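Local atomic coordinates of second substrate binding domain of putative amino acid ABC transporter (Streptococcus pneumoniae, PDB entry 4OEN), a protein that probably binds an amino acid substrate outside the cell and delivers it to an ABC transporter for import. Residues A[5-10]-A[195-200]; A[79-84]-A[189-194]; A[87-92]-A[183-188]; A[114-119]-A[135-140]; A[142-147]-A[156-161]. All blocks are in the same frame, centred on the assembly; numbering follows the deposited sequence. Where two conformers were deposited one is given.

Interaction 1. Residues A[5-10]-A[195-200]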
# COMPACT_ATOMS: atom_id res chain seq x y z
N TYR A 5 -22.07 10.95 1.97
CA TYR A 5 -21.56 9.71 1.39
C TYR A 5 -20.90 8.89 2.48
O TYR A 5 -20.07 9.41 3.22
CB TYR A 5 -20.54 9.95 0.28
CG TYR A 5 -21.09 10.53 -1.00
CD1 TYR A 5 -21.83 9.76 -1.88
CD2 TYR A 5 -20.84 11.86 -1.33
CE1 TYR A 5 -22.33 10.30 -3.05
CE2 TYR A 5 -21.33 12.41 -2.49
CZ TYR A 5 -22.07 11.63 -3.35
OH TYR A 5 -22.55 12.18 -4.50
N ILE A 6 -21.24 7.62 2.56
CA ILE A 6 -20.63 6.74 3.54
C ILE A 6 -19.43 6.03 2.92
O ILE A 6 -19.56 5.37 1.90
CB ILE A 6 -21.63 5.70 4.07
CG1 ILE A 6 -22.80 6.41 4.75
CG2 ILE A 6 -20.96 4.75 5.04
CD1 ILE A 6 -23.85 5.47 5.28
N ILE A 7 -18.26 6.20 3.54
CA ILE A 7 -17.03 5.61 3.03
C ILE A 7 -16.53 4.56 4.00
O ILE A 7 -16.25 4.86 5.14
CB ILE A 7 -15.91 6.66 2.83
CG1 ILE A 7 -16.42 7.84 2.01
CG2 ILE A 7 -14.68 6.00 2.18
CD1 ILE A 7 -16.91 7.46 0.62
N ALA A 8 -16.44 3.33 3.53
CA ALA A 8 -16.04 2.23 4.39
C ALA A 8 -14.58 1.87 4.15
O ALA A 8 -14.09 1.95 3.02
CB ALA A 8 -16.94 1.03 4.17
N SER A 9 -13.89 1.47 5.22
CA SER A 9 -12.48 1.18 5.12
C SER A 9 -12.06 0.03 6.04
O SER A 9 -12.88 -0.54 6.77
CB SER A 9 -11.67 2.45 5.45
OG SER A 9 -10.30 2.26 5.18
N ASP A 10 -10.79 -0.33 5.96
CA ASP A 10 -10.19 -1.29 6.88
C ASP A 10 -9.87 -0.62 8.21
O ASP A 10 -10.01 0.59 8.36
CB ASP A 10 -8.93 -1.88 6.23
CG ASP A 10 -8.51 -3.21 6.82
OD1 ASP A 10 -9.21 -3.78 7.68
OD2 ASP A 10 -7.46 -3.71 6.38
N PRO A 195 -21.81 7.17 -9.70
CA PRO A 195 -20.76 7.58 -10.64
C PRO A 195 -20.22 8.98 -10.35
O PRO A 195 -19.06 9.26 -10.65
CB PRO A 195 -21.48 7.52 -12.00
CG PRO A 195 -22.91 7.74 -11.67
CD PRO A 195 -23.13 7.05 -10.35
N GLU A 196 -21.03 9.84 -9.74
CA GLU A 196 -20.59 11.21 -9.48
C GLU A 196 -19.52 11.23 -8.40
O GLU A 196 -18.68 12.12 -8.37
CB GLU A 196 -21.78 12.10 -9.11
CG GLU A 196 -22.31 11.95 -7.69
CD GLU A 196 -23.13 10.69 -7.45
OE1 GLU A 196 -23.43 9.94 -8.42
OE2 GLU A 196 -23.47 10.44 -6.28
N LEU A 197 -19.53 10.22 -7.53
CA LEU A 197 -18.53 10.13 -6.48
C LEU A 197 -17.16 9.78 -7.07
O LEU A 197 -16.14 10.31 -6.64
CB LEU A 197 -18.93 9.10 -5.44
CG LEU A 197 -18.02 8.90 -4.23
CD1 LEU A 197 -17.73 10.22 -3.52
CD2 LEU A 197 -18.68 7.90 -3.28
N ILE A 198 -17.16 8.89 -8.06
CA ILE A 198 -15.92 8.59 -8.78
C ILE A 198 -15.42 9.83 -9.51
O ILE A 198 -14.22 10.16 -9.47
CB ILE A 198 -16.10 7.43 -9.79
CG1 ILE A 198 -16.32 6.10 -9.05
CG2 ILE A 198 -14.92 7.34 -10.75
CD1 ILE A 198 -15.13 5.68 -8.15
N GLU A 199 -16.33 10.53 -10.18
CA GLU A 199 -15.99 11.76 -10.89
C GLU A 199 -15.34 12.78 -9.96
O GLU A 199 -14.29 13.34 -10.27
CB GLU A 199 -17.24 12.37 -11.54
CG GLU A 199 -17.86 11.55 -12.65
CD GLU A 199 -19.11 12.19 -13.26
OE1 GLU A 199 -19.27 13.43 -13.15
OE2 GLU A 199 -19.93 11.45 -13.83
N MET A 200 -15.95 13.00 -8.80
CA MET A 200 -15.40 13.95 -7.83
C MET A 200 -14.11 13.46 -7.20
O MET A 200 -13.21 14.26 -6.90
CB MET A 200 -16.44 14.25 -6.75
CG MET A 200 -17.60 15.07 -7.29
SD MET A 200 -18.73 15.62 -6.01
CE MET A 200 -19.37 14.05 -5.41
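In one lobe of a type II periplasmic-binding-protein fold, helix 195-210 packs across the end of strand 5-8, the short segments crossing at -71° with their axes 11.4 Å apart. The tight half of the contact is apolar and centred on Y5. Its CG stands anti to the carbonyl carbon (chi1 -70°), which sends the ring out from the strand to the helix. L197, with CG anti to its backbone N, reaches up to meet it tip to tip: CD1 lies over the middle of one ring face as a CH-pi contact, 4.2 Å from the centroid. The sister methyl L197 CD2 sits 3.9 Å from Y5 CD1 and more loosely, at 4.3 Å, from I7 CD1. F187 of strand 180-190 touches I7 and L197, and F42 meets the Y5 ring edge-to-face.

The hydroxyl end is the more solvent-accessible side, with E196 and M200 partly exposed. M200 CE makes a loose, oblique contact 3.8 Å from Y5 OH. E196 starts in the crowded position and bends back at chi2, bringing its carboxylate to the ring edge with the two planes 39° apart. There Y5 OH donates to the anti lone pair of E196 OE2 over 2.7 Å.

Interaction 2. Residues A[79-84]-A[189-194]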
# COMPACT_ATOMS: atom_id res chain seq x y z
N THR A 79 -17.47 -6.16 -10.18
CA THR A 79 -18.49 -5.65 -9.26
C THR A 79 -18.19 -4.26 -8.72
O THR A 79 -19.03 -3.66 -8.05
CB THR A 79 -18.70 -6.62 -8.07
OG1 THR A 79 -17.44 -6.86 -7.43
CG2 THR A 79 -19.26 -7.96 -8.55
N PHE A 80 -17.00 -3.74 -9.02
CA PHE A 80 -16.60 -2.40 -8.58
C PHE A 80 -16.21 -1.51 -9.75
O PHE A 80 -15.63 -1.99 -10.73
CB PHE A 80 -15.41 -2.45 -7.62
CG PHE A 80 -15.73 -3.00 -6.25
CD1 PHE A 80 -16.24 -2.16 -5.27
CD2 PHE A 80 -15.46 -4.32 -5.94
CE1 PHE A 80 -16.52 -2.64 -4.00
CE2 PHE A 80 -15.74 -4.81 -4.66
CZ PHE A 80 -16.27 -3.96 -3.69
N ASP A 81 -16.48 -0.22 -9.63
CA ASP A 81 -15.90 0.79 -10.51
C ASP A 81 -14.82 1.52 -9.72
O ASP A 81 -15.06 1.99 -8.62
CB ASP A 81 -16.95 1.78 -11.01
CG ASP A 81 -17.94 1.17 -12.00
OD1 ASP A 81 -17.61 0.17 -12.66
OD2 ASP A 81 -19.06 1.71 -12.11
N PHE A 82 -13.63 1.60 -10.30
CA PHE A 82 -12.49 2.19 -9.61
C PHE A 82 -12.25 3.62 -10.05
O PHE A 82 -12.52 3.99 -11.20
CB PHE A 82 -11.23 1.37 -9.87
CG PHE A 82 -11.18 0.07 -9.11
CD1 PHE A 82 -10.81 0.04 -7.78
CD2 PHE A 82 -11.44 -1.14 -9.76
CE1 PHE A 82 -10.73 -1.16 -7.08
CE2 PHE A 82 -11.36 -2.34 -9.07
CZ PHE A 82 -11.00 -2.35 -7.73
N SER A 83 -11.71 4.41 -9.13
CA SER A 83 -11.12 5.70 -9.44
C SER A 83 -9.81 5.54 -10.18
O SER A 83 -9.29 4.44 -10.35
CB SER A 83 -10.86 6.50 -8.17
OG SER A 83 -9.74 5.96 -7.47
N GLU A 84 -9.24 6.66 -10.59
CA GLU A 84 -7.85 6.71 -11.02
C GLU A 84 -6.98 6.21 -9.89
O GLU A 84 -7.34 6.39 -8.72
CB GLU A 84 -7.45 8.13 -11.42
CG GLU A 84 -8.19 8.68 -12.61
CD GLU A 84 -7.60 8.20 -13.92
OE1 GLU A 84 -6.53 7.57 -13.89
OE2 GLU A 84 -8.21 8.46 -14.98
N VAL A 189 -16.39 2.30 -6.00
CA VAL A 189 -17.83 2.30 -5.73
C VAL A 189 -18.40 1.02 -6.33
O VAL A 189 -17.72 0.32 -7.09
CB VAL A 189 -18.53 3.54 -6.34
CG1 VAL A 189 -17.91 4.83 -5.76
CG2 VAL A 189 -18.39 3.54 -7.84
N LYS A 190 -19.63 0.70 -5.96
CA LYS A 190 -20.28 -0.45 -6.58
C LYS A 190 -20.43 -0.20 -8.08
O LYS A 190 -20.80 0.89 -8.48
CB LYS A 190 -21.64 -0.72 -5.92
CG LYS A 190 -22.34 -1.96 -6.47
CD LYS A 190 -23.66 -2.21 -5.76
CE LYS A 190 -24.33 -3.45 -6.32
NZ LYS A 190 -25.59 -3.72 -5.60
N LYS A 191 -20.12 -1.21 -8.90
CA LYS A 191 -20.26 -1.10 -10.35
C LYS A 191 -21.62 -0.52 -10.72
O LYS A 191 -22.66 -1.04 -10.30
CB LYS A 191 -20.06 -2.45 -11.03
CG LYS A 191 -20.11 -2.38 -12.56
CD LYS A 191 -19.72 -3.72 -13.23
CE LYS A 191 -20.93 -4.63 -13.44
NZ LYS A 191 -20.54 -5.98 -13.96
N GLY A 192 -21.60 0.58 -11.45
CA GLY A 192 -22.82 1.20 -11.94
C GLY A 192 -23.48 2.13 -10.94
O GLY A 192 -24.51 2.73 -11.23
N ALA A 193 -22.88 2.27 -9.77
CA ALA A 193 -23.47 3.07 -8.70
C ALA A 193 -22.62 4.28 -8.41
O ALA A 193 -21.42 4.27 -8.66
CB ALA A 193 -23.65 2.23 -7.44
N ASN A 194 -23.25 5.31 -7.85
CA ASN A 194 -22.55 6.52 -7.44
C ASN A 194 -21.47 7.02 -8.41
O ASN A 194 -20.34 7.26 -7.99
CB ASN A 194 -21.91 6.31 -6.08
CG ASN A 194 -22.93 6.06 -5.01
OD1 ASN A 194 -22.99 4.97 -4.43
ND2 ASN A 194 -23.75 7.07 -4.73
O HOH W 1 -20.06 4.00 -11.11
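Backbone bonds do most of the joining. D81 and V189 form an antiparallel hydrogen-bonded pair: D81 N gives to V189 O at 2.9 Å, and V189 N returns a bond to D81 O at 3.0 Å, the second lying in the carbonyl plane. Two residues on, K191 N donates to T79 O over 2.8 Å, nearly straight at the hydrogen (171°) but from well above the carbonyl plane. T79 O also accepts from Q59 NE2.

The pairing puts the short strand 80-82 on the edge of strand 180-190, in the lobe of this type II binding-protein fold that also holds strand 5-8 and helix 195-210. Just past the bridge the second strand breaks into a type II turn, K190 to A193, closed by A193 N to K190 O, with G192 at its third position.

One side chain adds polar bonds of its own. D81, CG anti to its carbonyl carbon, bends its carboxylate over the turn, where OD2 takes G192 N at 2.9 Å in an almost linear bond from above the carboxylate plane. Water 1 donates to the same OD2 and to A193 O, extending the grip.

Contacts without hydrogen bonds are few. D81 CB rests 3.9 Å from V189 CG2. The aliphatic start of K191 crosses D81 obliquely, CG lying 3.6 Å from D81 OD1, while K191 NZ turns off to A78 O.

Interaction 3. Residues A[87-92]-A[183-188]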
# COMPACT_ATOMS: atom_id res chain seq x y z
N TYR A 87 -1.92 5.48 -6.08
CA TYR A 87 -0.66 4.93 -5.59
C TYR A 87 -0.29 3.68 -6.36
O TYR A 87 -1.08 2.73 -6.42
CB TYR A 87 -0.74 4.61 -4.10
CG TYR A 87 0.59 4.20 -3.52
CD1 TYR A 87 1.59 5.14 -3.31
CD2 TYR A 87 0.85 2.87 -3.18
CE1 TYR A 87 2.81 4.77 -2.79
CE2 TYR A 87 2.07 2.49 -2.65
CZ TYR A 87 3.04 3.45 -2.45
OH TYR A 87 4.27 3.10 -1.93
N THR A 88 0.90 3.68 -6.95
CA THR A 88 1.41 2.49 -7.61
C THR A 88 2.17 1.67 -6.61
O THR A 88 3.17 2.13 -6.05
CB THR A 88 2.34 2.84 -8.78
OG1 THR A 88 1.61 3.60 -9.75
CG2 THR A 88 2.87 1.55 -9.44
N ALA A 89 1.68 0.45 -6.39
CA ALA A 89 2.25 -0.44 -5.39
C ALA A 89 3.40 -1.22 -6.00
O ALA A 89 3.26 -1.81 -7.07
CB ALA A 89 1.20 -1.39 -4.86
N ASN A 90 4.54 -1.19 -5.33
CA ASN A 90 5.73 -1.89 -5.78
C ASN A 90 6.17 -2.92 -4.77
O ASN A 90 5.86 -2.81 -3.59
CB ASN A 90 6.91 -0.93 -5.99
CG ASN A 90 6.64 0.15 -7.01
OD1 ASN A 90 6.14 -0.11 -8.10
ND2 ASN A 90 6.99 1.38 -6.68
N THR A 91 6.91 -3.92 -5.26
CA THR A 91 7.75 -4.75 -4.40
C THR A 91 9.15 -4.15 -4.47
O THR A 91 9.55 -3.62 -5.50
CB THR A 91 7.75 -6.24 -4.85
OG1 THR A 91 8.65 -6.96 -4.01
CG2 THR A 91 8.20 -6.38 -6.27
N ILE A 92 9.88 -4.19 -3.36
CA ILE A 92 11.18 -3.51 -3.31
C ILE A 92 12.12 -4.24 -2.37
O ILE A 92 11.70 -4.89 -1.41
CB ILE A 92 10.98 -2.02 -2.87
CG1 ILE A 92 12.20 -1.16 -3.21
CG2 ILE A 92 10.64 -1.91 -1.39
CD1 ILE A 92 11.91 0.33 -3.06
N GLY A 183 1.03 -3.42 -8.87
CA GLY A 183 -0.36 -3.05 -9.07
C GLY A 183 -0.68 -1.60 -8.78
O GLY A 183 0.20 -0.81 -8.44
N GLU A 184 -1.95 -1.26 -8.92
CA GLU A 184 -2.43 0.08 -8.65
C GLU A 184 -3.40 0.06 -7.49
O GLU A 184 -4.03 -0.96 -7.20
CB GLU A 184 -3.11 0.69 -9.88
CG GLU A 184 -2.27 0.66 -11.14
CD GLU A 184 -1.02 1.52 -11.05
OE1 GLU A 184 -0.96 2.41 -10.16
OE2 GLU A 184 -0.10 1.31 -11.87
N THR A 185 -3.52 1.21 -6.84
CA THR A 185 -4.34 1.33 -5.65
C THR A 185 -5.39 2.39 -5.93
O THR A 185 -5.05 3.47 -6.41
CB THR A 185 -3.49 1.75 -4.43
OG1 THR A 185 -2.24 1.04 -4.46
CG2 THR A 185 -4.22 1.46 -3.14
N ALA A 186 -6.65 2.10 -5.63
CA ALA A 186 -7.70 3.07 -5.97
C ALA A 186 -8.88 3.02 -5.02
O ALA A 186 -9.05 2.08 -4.26
CB ALA A 186 -8.18 2.85 -7.41
N PHE A 187 -9.69 4.07 -5.10
CA PHE A 187 -10.99 4.17 -4.44
C PHE A 187 -12.02 3.44 -5.31
O PHE A 187 -11.83 3.35 -6.52
CB PHE A 187 -11.31 5.67 -4.28
CG PHE A 187 -12.70 5.98 -3.81
CD1 PHE A 187 -13.03 5.94 -2.46
CD2 PHE A 187 -13.67 6.39 -4.72
CE1 PHE A 187 -14.32 6.25 -2.02
CE2 PHE A 187 -14.95 6.71 -4.29
CZ PHE A 187 -15.29 6.63 -2.94
N ALA A 188 -13.07 2.90 -4.70
CA ALA A 188 -14.05 2.14 -5.49
C ALA A 188 -15.47 2.40 -5.04
O ALA A 188 -15.73 2.67 -3.87
CB ALA A 188 -13.76 0.63 -5.42
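Two strands run between the lobes of a type II binding protein, and here they pair: strand 87-96 lies antiparallel to strand 180-190, the segments 139° apart in direction and 4.6 Å at closest approach. A89 and G183 make the better-formed hydrogen-bonded pair. A89 N donates to G183 O at 2.8 Å, and G183 N answers with a longer 3.3 Å bond onto a lone pair of A89 O.

Toward the other end the main-chain bond is weak, T185 N reaching Y87 O at a poor angle. The T185 side chain adds to it. With OG1 anti to the carbonyl carbon, the hydroxyl swings back and donates to the same Y87 O over 2.8 Å, from above the carbonyl plane. That OG1 lies at the edge of the Y87 ring, 3.8 Å from CD2.

On the opposite face T88 and E184 lie side by side. E184 folds at chi2 so that the syn lone pair of OE1 receives T88 OG1 at 2.9 Å, and S85 OG hydrogen-bonds the same oxygen. Two hydroxyls on one carboxylate oxygen probably steady its charge, while T185 OG1 and T88 OG1 add side-chain bonds, one per face, to the strand pairing.

Interaction 4. Residues A[114-119]-A[135-140]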
# COMPACT_ATOMS: atom_id res chain seq x y z
N VAL A 114 11.91 -13.46 2.34
CA VAL A 114 10.64 -13.05 1.77
C VAL A 114 9.50 -13.72 2.53
O VAL A 114 9.69 -14.79 3.12
CB VAL A 114 10.57 -13.37 0.27
CG1 VAL A 114 10.34 -14.86 0.01
CG2 VAL A 114 9.50 -12.52 -0.43
N LYS A 115 8.33 -13.08 2.54
CA LYS A 115 7.17 -13.68 3.21
C LYS A 115 6.44 -14.60 2.24
O LYS A 115 6.23 -14.26 1.07
CB LYS A 115 6.22 -12.60 3.74
CG LYS A 115 6.83 -11.80 4.87
CD LYS A 115 6.17 -10.43 5.03
CE LYS A 115 4.69 -10.51 5.30
NZ LYS A 115 4.11 -9.14 5.48
N ASN A 116 6.08 -15.77 2.74
CA ASN A 116 5.38 -16.74 1.91
C ASN A 116 4.03 -16.23 1.44
O ASN A 116 3.29 -15.61 2.21
CB ASN A 116 5.19 -18.04 2.67
CG ASN A 116 4.67 -19.14 1.80
OD1 ASN A 116 5.24 -19.42 0.75
ND2 ASN A 116 3.56 -19.76 2.20
N GLY A 117 3.69 -16.51 0.18
CA GLY A 117 2.38 -16.19 -0.36
C GLY A 117 2.22 -14.76 -0.87
O GLY A 117 1.09 -14.31 -1.11
N THR A 118 3.33 -14.05 -1.04
CA THR A 118 3.27 -12.64 -1.38
C THR A 118 3.75 -12.36 -2.79
O THR A 118 4.44 -13.19 -3.40
CB THR A 118 4.14 -11.81 -0.42
OG1 THR A 118 5.51 -12.20 -0.59
CG2 THR A 118 3.71 -12.06 1.01
N ALA A 119 3.39 -11.19 -3.29
CA ALA A 119 3.88 -10.74 -4.59
C ALA A 119 5.39 -10.60 -4.59
O ALA A 119 6.02 -10.85 -5.61
CB ALA A 119 3.24 -9.43 -4.99
N ILE A 135 16.88 -17.97 -1.54
CA ILE A 135 15.69 -17.39 -0.94
C ILE A 135 15.41 -18.11 0.37
O ILE A 135 15.43 -19.34 0.42
CB ILE A 135 14.45 -17.51 -1.85
CG1 ILE A 135 14.67 -16.77 -3.16
CG2 ILE A 135 13.19 -17.00 -1.14
CD1 ILE A 135 13.52 -16.97 -4.16
N LYS A 136 15.20 -17.34 1.43
CA LYS A 136 14.73 -17.90 2.69
C LYS A 136 13.31 -17.39 2.91
O LYS A 136 13.05 -16.19 2.90
CB LYS A 136 15.64 -17.53 3.86
CG LYS A 136 15.17 -18.12 5.18
CD LYS A 136 16.22 -17.96 6.27
CE LYS A 136 15.73 -18.52 7.60
NZ LYS A 136 15.29 -19.94 7.48
N THR A 137 12.39 -18.32 3.09
CA THR A 137 10.98 -18.01 3.19
C THR A 137 10.50 -17.94 4.63
O THR A 137 10.82 -18.81 5.45
CB THR A 137 10.18 -19.06 2.43
OG1 THR A 137 10.72 -19.16 1.11
CG2 THR A 137 8.70 -18.70 2.38
N PHE A 138 9.72 -16.91 4.92
CA PHE A 138 9.19 -16.67 6.25
C PHE A 138 7.67 -16.64 6.29
O PHE A 138 7.01 -16.20 5.35
CB PHE A 138 9.73 -15.36 6.80
CG PHE A 138 11.20 -15.36 7.01
CD1 PHE A 138 11.74 -15.73 8.23
CD2 PHE A 138 12.06 -15.01 5.98
CE1 PHE A 138 13.10 -15.73 8.42
CE2 PHE A 138 13.42 -15.01 6.16
CZ PHE A 138 13.95 -15.36 7.38
N ALA A 139 7.13 -17.09 7.41
CA ALA A 139 5.68 -17.15 7.60
C ALA A 139 5.12 -15.81 8.06
O ALA A 139 3.94 -15.54 7.87
CB ALA A 139 5.35 -18.22 8.59
N ASP A 140 5.96 -14.99 8.67
CA ASP A 140 5.52 -13.68 9.15
C ASP A 140 6.64 -12.67 9.04
O ASP A 140 7.82 -13.04 9.02
CB ASP A 140 5.03 -13.77 10.61
CG ASP A 140 6.07 -14.33 11.55
OD1 ASP A 140 7.00 -13.59 11.93
OD2 ASP A 140 5.96 -15.52 11.93
O HOH W 2 3.41 -15.02 4.84
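V114 has CG2 anti to its backbone N and CG1 in the crowded position between N and carbonyl carbon (chi1 75°), so CG1 leans across to the next strand. I135 holds its own CG2 anti to the backbone N, and the two methyls meet obliquely at 3.7 Å. T137 CG2, likewise anti to its backbone N, reaches N116 CB at 3.6 Å. F138 points to the other face, shared with K115; with CG anti to the carbonyl carbon its ring lies under helix 141-150, with V114 N at the ring edge.

Beneath these side chains is a parallel pairing. V114 N donates to K136 O (3.0 Å), F138 N to V114 O (2.8 Å) and N116 N to F138 O (2.8 Å), each donor approaching nearly along the C=O axis. Strands 111-115 and 134-138 are thus the two arms of a beta-alpha-beta crossover whose connection runs through helices 119-126 and 128-131.

Both strands end by leading into helices. After K115 the chain makes a type II turn, and T118 OG1 donates to K115 O at 2.7 Å while capping Q121 N. D140 OD1 caps S143 N in the same manner. Between the two exits water 2 gives a hydrogen to N116 O and, at 3.1 Å, to A139 O. The chemistry therefore changes along the contact: the inner end is held by apolar methyls and regular strand bonds, whereas at the outer end a solvent molecule joins the carbonyls where the strands part, and two side-chain oxygens each take an amide in the first turn of the helix that follows.

Interaction 5. Residues A[142-147]-A[156-161]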
# COMPACT_ATOMS: atom_id res chain seq x y z
N SER A 142 7.73 -10.35 11.18
CA SER A 142 8.59 -10.21 12.36
C SER A 142 9.80 -11.14 12.31
O SER A 142 10.92 -10.73 12.60
CB SER A 142 7.79 -10.48 13.64
OG SER A 142 6.72 -9.56 13.75
N SER A 143 9.57 -12.39 11.92
CA SER A 143 10.64 -13.36 11.86
C SER A 143 11.62 -12.95 10.78
O SER A 143 12.83 -13.06 10.95
CB SER A 143 10.09 -14.76 11.60
OG SER A 143 11.11 -15.73 11.67
N MET A 144 11.07 -12.49 9.66
CA MET A 144 11.90 -12.08 8.54
C MET A 144 12.81 -10.91 8.90
O MET A 144 14.01 -10.94 8.59
CB MET A 144 11.02 -11.70 7.35
CG MET A 144 11.85 -11.31 6.12
SD MET A 144 10.84 -11.00 4.65
CE MET A 144 10.07 -9.43 5.07
N TYR A 145 12.26 -9.88 9.53
CA TYR A 145 13.08 -8.72 9.86
C TYR A 145 14.03 -9.01 11.02
O TYR A 145 15.10 -8.40 11.12
CB TYR A 145 12.19 -7.50 10.14
CG TYR A 145 11.67 -6.91 8.84
CD1 TYR A 145 12.51 -6.17 8.01
CD2 TYR A 145 10.36 -7.13 8.41
CE1 TYR A 145 12.06 -5.65 6.81
CE2 TYR A 145 9.90 -6.61 7.21
CZ TYR A 145 10.75 -5.87 6.40
OH TYR A 145 10.31 -5.35 5.21
N ASP A 146 13.69 -9.97 11.88
CA ASP A 146 14.62 -10.41 12.91
C ASP A 146 15.84 -11.04 12.26
O ASP A 146 16.98 -10.79 12.66
CB ASP A 146 13.95 -11.41 13.86
CG ASP A 146 13.01 -10.75 14.84
OD1 ASP A 146 12.90 -9.50 14.81
OD2 ASP A 146 12.39 -11.47 15.64
N SER A 147 15.59 -11.87 11.25
CA SER A 147 16.66 -12.52 10.53
C SER A 147 17.54 -11.50 9.80
O SER A 147 18.76 -11.63 9.79
CB SER A 147 16.07 -13.54 9.55
OG SER A 147 17.10 -14.24 8.85
N VAL A 156 15.87 -8.36 2.29
CA VAL A 156 14.49 -8.81 2.20
C VAL A 156 13.86 -8.22 0.95
O VAL A 156 14.34 -7.23 0.40
CB VAL A 156 13.63 -8.39 3.41
CG1 VAL A 156 14.24 -8.88 4.71
CG2 VAL A 156 13.47 -6.85 3.44
N MET A 157 12.79 -8.85 0.50
CA MET A 157 11.92 -8.27 -0.52
C MET A 157 10.54 -8.09 0.11
O MET A 157 10.00 -9.05 0.66
CB MET A 157 11.84 -9.19 -1.75
CG MET A 157 11.40 -8.50 -3.02
SD MET A 157 12.80 -7.71 -3.84
CE MET A 157 11.98 -6.73 -5.10
N ASP A 158 9.96 -6.89 0.03
CA ASP A 158 8.68 -6.63 0.70
C ASP A 158 7.89 -5.56 -0.05
O ASP A 158 8.38 -4.96 -0.99
CB ASP A 158 8.93 -6.18 2.15
CG ASP A 158 7.77 -6.49 3.11
OD1 ASP A 158 6.63 -6.87 2.72
OD2 ASP A 158 8.02 -6.31 4.33
N ASP A 159 6.67 -5.32 0.41
CA ASP A 159 5.85 -4.27 -0.16
C ASP A 159 6.49 -2.91 0.12
O ASP A 159 6.83 -2.60 1.27
CB ASP A 159 4.45 -4.29 0.45
CG ASP A 159 3.68 -5.53 0.08
OD1 ASP A 159 3.59 -5.80 -1.14
OD2 ASP A 159 3.18 -6.24 0.98
N GLU A 160 6.61 -2.11 -0.93
CA GLU A 160 7.24 -0.80 -0.79
C GLU A 160 6.55 0.13 0.24
O GLU A 160 7.24 0.71 1.06
CB GLU A 160 7.36 -0.09 -2.14
CG GLU A 160 7.83 1.34 -1.98
CD GLU A 160 8.26 1.99 -3.27
OE1 GLU A 160 8.62 1.28 -4.24
OE2 GLU A 160 8.25 3.25 -3.31
N PRO A 161 5.21 0.24 0.23
CA PRO A 161 4.67 1.17 1.23
C PRO A 161 4.90 0.72 2.67
O PRO A 161 5.02 1.54 3.57
CB PRO A 161 3.17 1.21 0.90
CG PRO A 161 2.90 -0.01 0.08
CD PRO A 161 4.16 -0.28 -0.67
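Helix 142-147 lies over strand 156-159 with the two running roughly antiparallel, 141° between their directions and 10.0 Å between the axes at closest approach, as a helix covers a sheet in an alpha/beta lobe. Two neighbouring helix residues fill the gap. M144 leaves with CG anti to its backbone N, stays extended through chi2 and turns at chi3 (72°), so the chain crosses V156 obliquely: CG touches V156 CG1 at 3.7 Å, and the bend carries CE on toward D158, 3.8 Å from OD2. Y145 has CG anti to the carbonyl carbon, and although its first bond does not aim at the strand, the ring comes over beside M144. Its CE1 meets V156 CG2 at 3.8 Å, the two side chains roughly at right angles, so the two methyls of V156 are shared between M144 and Y145.

The polar contact lies farther along the strand. Y145 OH donates to D158 OD2 over 2.6 Å, striking the anti lone pair, with OD2 at the ring edge and the carboxylate turned 32° from the ring plane. The other oxygen, D158 OD1, takes a weak bond from D159 N. On the far side of the strand, M157 packs against helix 119-126. D158 is buried, so a short phenol bond to one oxygen and an amide near the other would be expected to help a carboxylate stay ionised among the methionine and valine carbons.

The five contacts divide between the two lobes. Interactions 1 and 2 share one, their centres 9 Å apart, with I198 CG1 packed 3.5 Å from V189 CG2. Interactions 4 and 5 share the other, also with centres 9 Å apart, where V114 CA meets M144 SD. Centres in different lobes are 33 to 34 Å apart. Interaction 3, between the lobes, is centred about 17 to 20 Å from these. It joins interaction 2 through S83 N and F187 O, probably hydrogen-bonded at 2.8 Å, and interaction 5 through N90 O and E160 N. In this fold the ligand is expected between the lobes, the connecting strands probably acting as a hinge, as in relatives.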